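Local coordinates for protein aminoglycoside N(3)-acetyltransferase III (PDB 7LAO) that transfers an acetyl group from acetyl-CoA to the 3-amino group of 2-deoxystreptamine antibiotics such as gentamicin, conferring resistance to them, at residues P222-V225 with E226-K230; V158-G162 with A163-S167. All coordinates share one frame; numbering follows the deposited sequence.

Interaction 1. Residues P222-V225 with E226-K230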
ATOM      1  N   PRO A 222      -6.025 -14.985 -10.829  1.00 56.76           N
ATOM      2  CA  PRO A 222      -5.296 -14.395  -9.710  1.00 55.35           C
ATOM      3  C   PRO A 222      -3.917 -13.895 -10.120  1.00 49.00           C
ATOM      4  O   PRO A 222      -3.224 -14.489 -10.948  1.00 49.68           O
ATOM      5  CB  PRO A 222      -5.232 -15.535  -8.684  1.00 55.46           C
ATOM      6  CG  PRO A 222      -5.644 -16.767  -9.432  1.00 59.41           C
ATOM      7  CD  PRO A 222      -6.562 -16.315 -10.502  1.00 54.79           C
ATOM      8  N   ASP A 223      -3.560 -12.748  -9.573  1.00 41.98           N
ATOM      9  CA  ASP A 223      -2.212 -12.252  -9.738  1.00 47.62           C
ATOM     10  C   ASP A 223      -1.308 -12.945  -8.727  1.00 37.54           C
ATOM     11  O   ASP A 223      -1.724 -13.823  -7.973  1.00 36.21           O
ATOM     12  CB  ASP A 223      -2.184 -10.729  -9.593  1.00 52.74           C
ATOM     13  CG  ASP A 223      -2.327 -10.251  -8.139  1.00 53.68           C
ATOM     14  OD1 ASP A 223      -2.983 -10.907  -7.298  1.00 51.32           O
ATOM     15  OD2 ASP A 223      -1.751  -9.189  -7.842  1.00 57.35           O
ATOM     16  N   ALA A 224      -0.046 -12.544  -8.706  1.00 38.89           N
ATOM     17  CA  ALA A 224       0.905 -13.210  -7.825  1.00 41.86           C
ATOM     18  C   ALA A 224       0.636 -12.878  -6.366  1.00 40.03           C
ATOM     19  O   ALA A 224       0.825 -13.729  -5.482  1.00 33.57           O
ATOM     20  CB  ALA A 224       2.325 -12.813  -8.192  1.00 42.20           C
ATOM     21  N   VAL A 225       0.250 -11.628  -6.095  1.00 34.31           N
ATOM     22  CA  VAL A 225      -0.034 -11.227  -4.726  1.00 33.16           C
ATOM     23  C   VAL A 225      -1.099 -12.147  -4.131  1.00 29.08           C
ATOM     24  O   VAL A 225      -0.869 -12.805  -3.111  1.00 28.82           O
ATOM     25  CB  VAL A 225      -0.439  -9.742  -4.681  1.00 34.12           C
ATOM     26  CG1 VAL A 225      -0.944  -9.366  -3.311  1.00 27.67           C
ATOM     27  CG2 VAL A 225       0.802  -8.874  -5.055  1.00 37.17           C
ATOM     28  N   GLU A 226      -2.231 -12.279  -4.826  1.00 30.29           N
ATOM     29  CA  GLU A 226      -3.309 -13.136  -4.363  1.00 34.85           C
ATOM     30  C   GLU A 226      -2.855 -14.591  -4.271  1.00 37.46           C
ATOM     31  O   GLU A 226      -3.143 -15.284  -3.283  1.00 37.98           O
ATOM     32  CB  GLU A 226      -4.498 -13.000  -5.313  1.00 41.78           C
ATOM     33  CG  GLU A 226      -5.662 -13.855  -4.941  1.00 44.21           C
ATOM     34  CD  GLU A 226      -6.938 -13.460  -5.686  1.00 56.93           C
ATOM     35  OE1 GLU A 226      -7.967 -14.099  -5.442  1.00 63.54           O
ATOM     36  OE2 GLU A 226      -6.917 -12.519  -6.509  1.00 62.23           O
ATOM     37  N   THR A 227      -2.157 -15.075  -5.298  1.00 32.30           N
ATOM     38  CA  THR A 227      -1.725 -16.468  -5.280  1.00 34.17           C
ATOM     39  C   THR A 227      -0.860 -16.726  -4.047  1.00 33.30           C
ATOM     40  O   THR A 227      -1.096 -17.675  -3.295  1.00 28.81           O
ATOM     41  CB  THR A 227      -0.973 -16.795  -6.585  1.00 32.79           C
ATOM     42  OG1 THR A 227      -1.857 -16.605  -7.694  1.00 38.34           O
ATOM     43  CG2 THR A 227      -0.481 -18.254  -6.625  1.00 36.55           C
ATOM     44  N   ILE A 228       0.083 -15.827  -3.774  1.00 32.40           N
ATOM     45  CA  ILE A 228       1.041 -16.039  -2.693  1.00 32.21           C
ATOM     46  C   ILE A 228       0.371 -15.913  -1.329  1.00 30.59           C
ATOM     47  O   ILE A 228       0.621 -16.725  -0.426  1.00 32.35           O
ATOM     48  CB  ILE A 228       2.219 -15.063  -2.829  1.00 29.52           C
ATOM     49  CG1 ILE A 228       3.068 -15.446  -4.049  1.00 32.58           C
ATOM     50  CG2 ILE A 228       3.078 -15.122  -1.586  1.00 27.72           C
ATOM     51  CD1 ILE A 228       4.007 -14.353  -4.481  1.00 38.47           C
ATOM     52  N   ALA A 229      -0.496 -14.905  -1.162  1.00 28.79           N
ATOM     53  CA  ALA A 229      -1.173 -14.716   0.111  1.00 24.52           C
ATOM     54  C   ALA A 229      -2.037 -15.907   0.447  1.00 23.99           C
ATOM     55  O   ALA A 229      -2.056 -16.360   1.596  1.00 29.60           O
ATOM     56  CB  ALA A 229      -2.026 -13.440   0.085  1.00 26.30           C
ATOM     57  N   LYS A 230      -2.776 -16.417  -0.536  1.00 25.75           N
ATOM     58  CA  LYS A 230      -3.586 -17.606  -0.282  1.00 27.27           C
ATOM     59  C   LYS A 230      -2.724 -18.782   0.155  1.00 38.78           C
ATOM     60  O   LYS A 230      -3.088 -19.532   1.078  1.00 33.12           O
ATOM     61  CB  LYS A 230      -4.389 -17.979  -1.526  1.00 39.27           C
ATOM     62  CG  LYS A 230      -5.470 -16.993  -1.910  1.00 44.97           C
ATOM     63  CD  LYS A 230      -5.842 -17.161  -3.387  1.00 58.24           C
ATOM     64  CE  LYS A 230      -7.031 -18.035  -3.576  1.00 64.81           C
ATOM     65  NZ  LYS A 230      -8.243 -17.193  -3.351  1.00 72.66           N
TER

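Interaction 2. Residues V158-G162 with A163-S167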
ATOM      1  N   VAL A 158       0.847  -6.226   8.276  1.00 19.30           N
ATOM      2  CA  VAL A 158      -0.134  -5.824   7.282  1.00 18.46           C
ATOM      3  C   VAL A 158      -1.515  -6.124   7.856  1.00 23.72           C
ATOM      4  O   VAL A 158      -1.814  -7.266   8.265  1.00 21.49           O
ATOM      5  CB  VAL A 158       0.068  -6.539   5.946  1.00 22.25           C
ATOM      6  CG1 VAL A 158      -1.031  -6.139   4.960  1.00 28.03           C
ATOM      7  CG2 VAL A 158       1.538  -6.218   5.378  1.00 20.64           C
ATOM      8  N   LEU A 159      -2.353  -5.103   7.872  1.00 19.20           N
ATOM      9  CA  LEU A 159      -3.725  -5.222   8.378  1.00 22.04           C
ATOM     10  C   LEU A 159      -4.700  -5.096   7.219  1.00 21.66           C
ATOM     11  O   LEU A 159      -4.728  -4.053   6.563  1.00 23.64           O
ATOM     12  CB  LEU A 159      -3.962  -4.124   9.419  1.00 22.56           C
ATOM     13  CG  LEU A 159      -5.420  -4.021   9.848  1.00 26.05           C
ATOM     14  CD1 LEU A 159      -5.855  -5.284  10.534  1.00 22.41           C
ATOM     15  CD2 LEU A 159      -5.591  -2.840  10.750  1.00 27.36           C
ATOM     16  N   LEU A 160      -5.504  -6.149   6.956  1.00 21.18           N
ATOM     17  CA  LEU A 160      -6.590  -6.063   5.988  1.00 26.92           C
ATOM     18  C   LEU A 160      -7.884  -5.939   6.785  1.00 25.51           C
ATOM     19  O   LEU A 160      -8.198  -6.819   7.591  1.00 25.34           O
ATOM     20  CB  LEU A 160      -6.641  -7.294   5.060  1.00 29.62           C
ATOM     21  CG  LEU A 160      -5.357  -7.726   4.311  1.00 25.82           C
ATOM     22  CD1 LEU A 160      -5.639  -8.856   3.310  1.00 28.11           C
ATOM     23  CD2 LEU A 160      -4.649  -6.521   3.616  1.00 29.68           C
ATOM     24  N   LEU A 161      -8.616  -4.838   6.580  1.00 27.48           N
ATOM     25  CA  LEU A 161      -9.911  -4.609   7.244  1.00 27.63           C
ATOM     26  C   LEU A 161     -10.987  -4.745   6.184  1.00 30.45           C
ATOM     27  O   LEU A 161     -11.393  -3.747   5.590  1.00 30.96           O
ATOM     28  CB  LEU A 161     -10.009  -3.235   7.887  1.00 33.13           C
ATOM     29  CG  LEU A 161      -9.027  -2.939   9.019  1.00 39.45           C
ATOM     30  CD1 LEU A 161      -9.226  -1.492   9.541  1.00 36.23           C
ATOM     31  CD2 LEU A 161      -9.139  -3.975  10.158  1.00 34.26           C
ATOM     32  N   GLY A 162     -11.453  -5.981   5.970  1.00 32.05           N
ATOM     33  CA  GLY A 162     -12.404  -6.316   4.916  1.00 33.06           C
ATOM     34  C   GLY A 162     -11.858  -6.217   3.507  1.00 39.93           C
ATOM     35  O   GLY A 162     -12.620  -6.387   2.568  1.00 38.46           O
ATOM     36  N   ALA A 163     -10.526  -5.931   3.314  1.00 38.03           N
ATOM     37  CA  ALA A 163     -10.007  -5.861   1.953  1.00 36.78           C
ATOM     38  C   ALA A 163      -9.572  -7.264   1.510  1.00 32.83           C
ATOM     39  O   ALA A 163      -9.251  -8.101   2.349  1.00 30.04           O
ATOM     40  CB  ALA A 163      -8.827  -4.886   1.870  1.00 32.78           C
ATOM     41  N   PRO A 164      -9.595  -7.567   0.219  1.00 35.36           N
ATOM     42  CA  PRO A 164      -9.278  -8.937  -0.212  1.00 37.64           C
ATOM     43  C   PRO A 164      -7.768  -9.193  -0.172  1.00 35.08           C
ATOM     44  O   PRO A 164      -6.944  -8.274  -0.055  1.00 29.75           O
ATOM     45  CB  PRO A 164      -9.843  -9.007  -1.631  1.00 38.08           C
ATOM     46  CG  PRO A 164      -9.837  -7.545  -2.093  1.00 45.07           C
ATOM     47  CD  PRO A 164     -10.061  -6.707  -0.888  1.00 42.04           C
ATOM     48  N   LEU A 165      -7.409 -10.487  -0.265  1.00 32.09           N
ATOM     49  CA  LEU A 165      -6.007 -10.863  -0.182  1.00 35.89           C
ATOM     50  C   LEU A 165      -5.158 -10.232  -1.298  1.00 35.61           C
ATOM     51  O   LEU A 165      -3.956 -10.016  -1.105  1.00 32.80           O
ATOM     52  CB  LEU A 165      -5.898 -12.375  -0.212  1.00 40.86           C
ATOM     53  CG  LEU A 165      -6.422 -13.132   1.004  1.00 37.01           C
ATOM     54  CD1 LEU A 165      -5.925 -14.546   0.814  1.00 40.42           C
ATOM     55  CD2 LEU A 165      -5.865 -12.541   2.295  1.00 32.10           C
ATOM     56  N   ASP A 166      -5.755  -9.927  -2.464  1.00 33.83           N
ATOM     57  CA  ASP A 166      -4.976  -9.283  -3.518  1.00 38.87           C
ATOM     58  C   ASP A 166      -4.563  -7.852  -3.171  1.00 42.37           C
ATOM     59  O   ASP A 166      -3.787  -7.255  -3.932  1.00 35.76           O
ATOM     60  CB  ASP A 166      -5.719  -9.304  -4.869  1.00 40.06           C
ATOM     61  CG  ASP A 166      -7.033  -8.521  -4.860  1.00 57.07           C
ATOM     62  OD1 ASP A 166      -7.371  -7.895  -3.839  1.00 64.74           O
ATOM     63  OD2 ASP A 166      -7.742  -8.537  -5.892  1.00 62.93           O
ATOM     64  N   SER A 167      -5.030  -7.271  -2.068  1.00 38.78           N
ATOM     65  CA  SER A 167      -4.616  -5.917  -1.735  0.50 36.38           C
ATOM     66  C   SER A 167      -3.371  -5.878  -0.833  1.00 36.92           C
ATOM     67  O   SER A 167      -3.039  -4.804  -0.309  1.00 34.67           O
ATOM     68  CB  SER A 167      -5.785  -5.146  -1.094  0.50 36.85           C
ATOM     69  OG  SER A 167      -6.106  -5.622   0.201  0.50 35.99           O
TER

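Interaction 1. Residues P222-V225 with E226-K230
D223 is the N-cap of helix 224-233, and its carboxylate accepts the amide of E226: D223 OD1 lies 2.9 Å from E226 N, with an N-H...O angle of 167°. The chi1 of 75°, with CG between the backbone N and the carbonyl carbon, brings OD1 within reach of the E226 amide, which meets it 41° above the carboxylate plane. The same residue is gripped at its carbonyl. T227 donates to D223 O twice, through N at 3.0 Å and through OG1 at 2.8 Å, the two donors arriving from opposite faces of the carbonyl plane.

The close-packed side of this turn faces inward. There I228 lays CG1 against A224 O, while A224, V225 and I228 pack on helix 170-177 and I228 also reaches helix 253-268. On the outer side contacts are looser: the extended E226 chain runs past P222, with E226 CD 4.0 Å from P222 CB, and exposed K230 makes a long salt bridge to E226 (K230 NZ to E226 OE1 3.7 Å). The carboxylates of D223 and E226, their planes steeply inclined, probably disfavour each other mildly. Between these sides sits T227, whose OG1 also rests 3.7 Å from P222 CB.

Interaction 2. Residues V158-G162 with A163-S167
L160, near the end of strand 157-161, points its side chain across the turn that follows, and its two methyl branches divide the work. One meets the returning chain at backbone and side chain alike: L160 CD1 lies 3.7 Å from P164 O, and 3.8 Å from L165 CD2, a methyl-to-methyl contact. The other, L160 CD2, faces S167 instead, 3.8 Å from S167 OG in one modelled conformer of that serine. A chi1 of -52° places CG of L160 anti to the carbonyl carbon, from where the fork can span both ends of the 163-167 segment. L165 leaves the backbone pointing away from the strand, yet its CD2 methyl comes back to L160.

The short 3-10 turn at 165-166 is closed beside L160 by a backbone bond, S167 N donating to P164 O at 3.0 Å. In the same modelled conformer S167 OG also donates to P164 O, at 2.8 Å; because the serine was modelled in two conformers, this bond and the CD2 contact are doubtful as fixed features. The chain reverses at G162, where phi is positive (69°), a conformation favourable to glycine.

Strand 157-161 runs between strands 23-28 and 246-252 in the mixed sheet. L160 touches H27 of the former; L165 packs on Y249 and F251 of the latter and on A229 of helix 224-233.

In the fold
Both contacts are local and partly buried, but interaction 2 lies nearer the middle of the protein, its centre about 10 Å from the chain's centre against about 15 Å for interaction 1. Interaction 1 is chiefly polar, a capped helix start; interaction 2 has no hydrogen bond between its segments and relies on leucine packing, its polar closure lying within 163-167. Their centres are about 12 Å apart, and they meet directly: V225 CG1 packs 3.6 Å from D166 O, and K230 CG 3.7 Å from L165 CD1. Thus the loop leaving the central sheet at 163-167 is also packed against the first turns of helix 224-233.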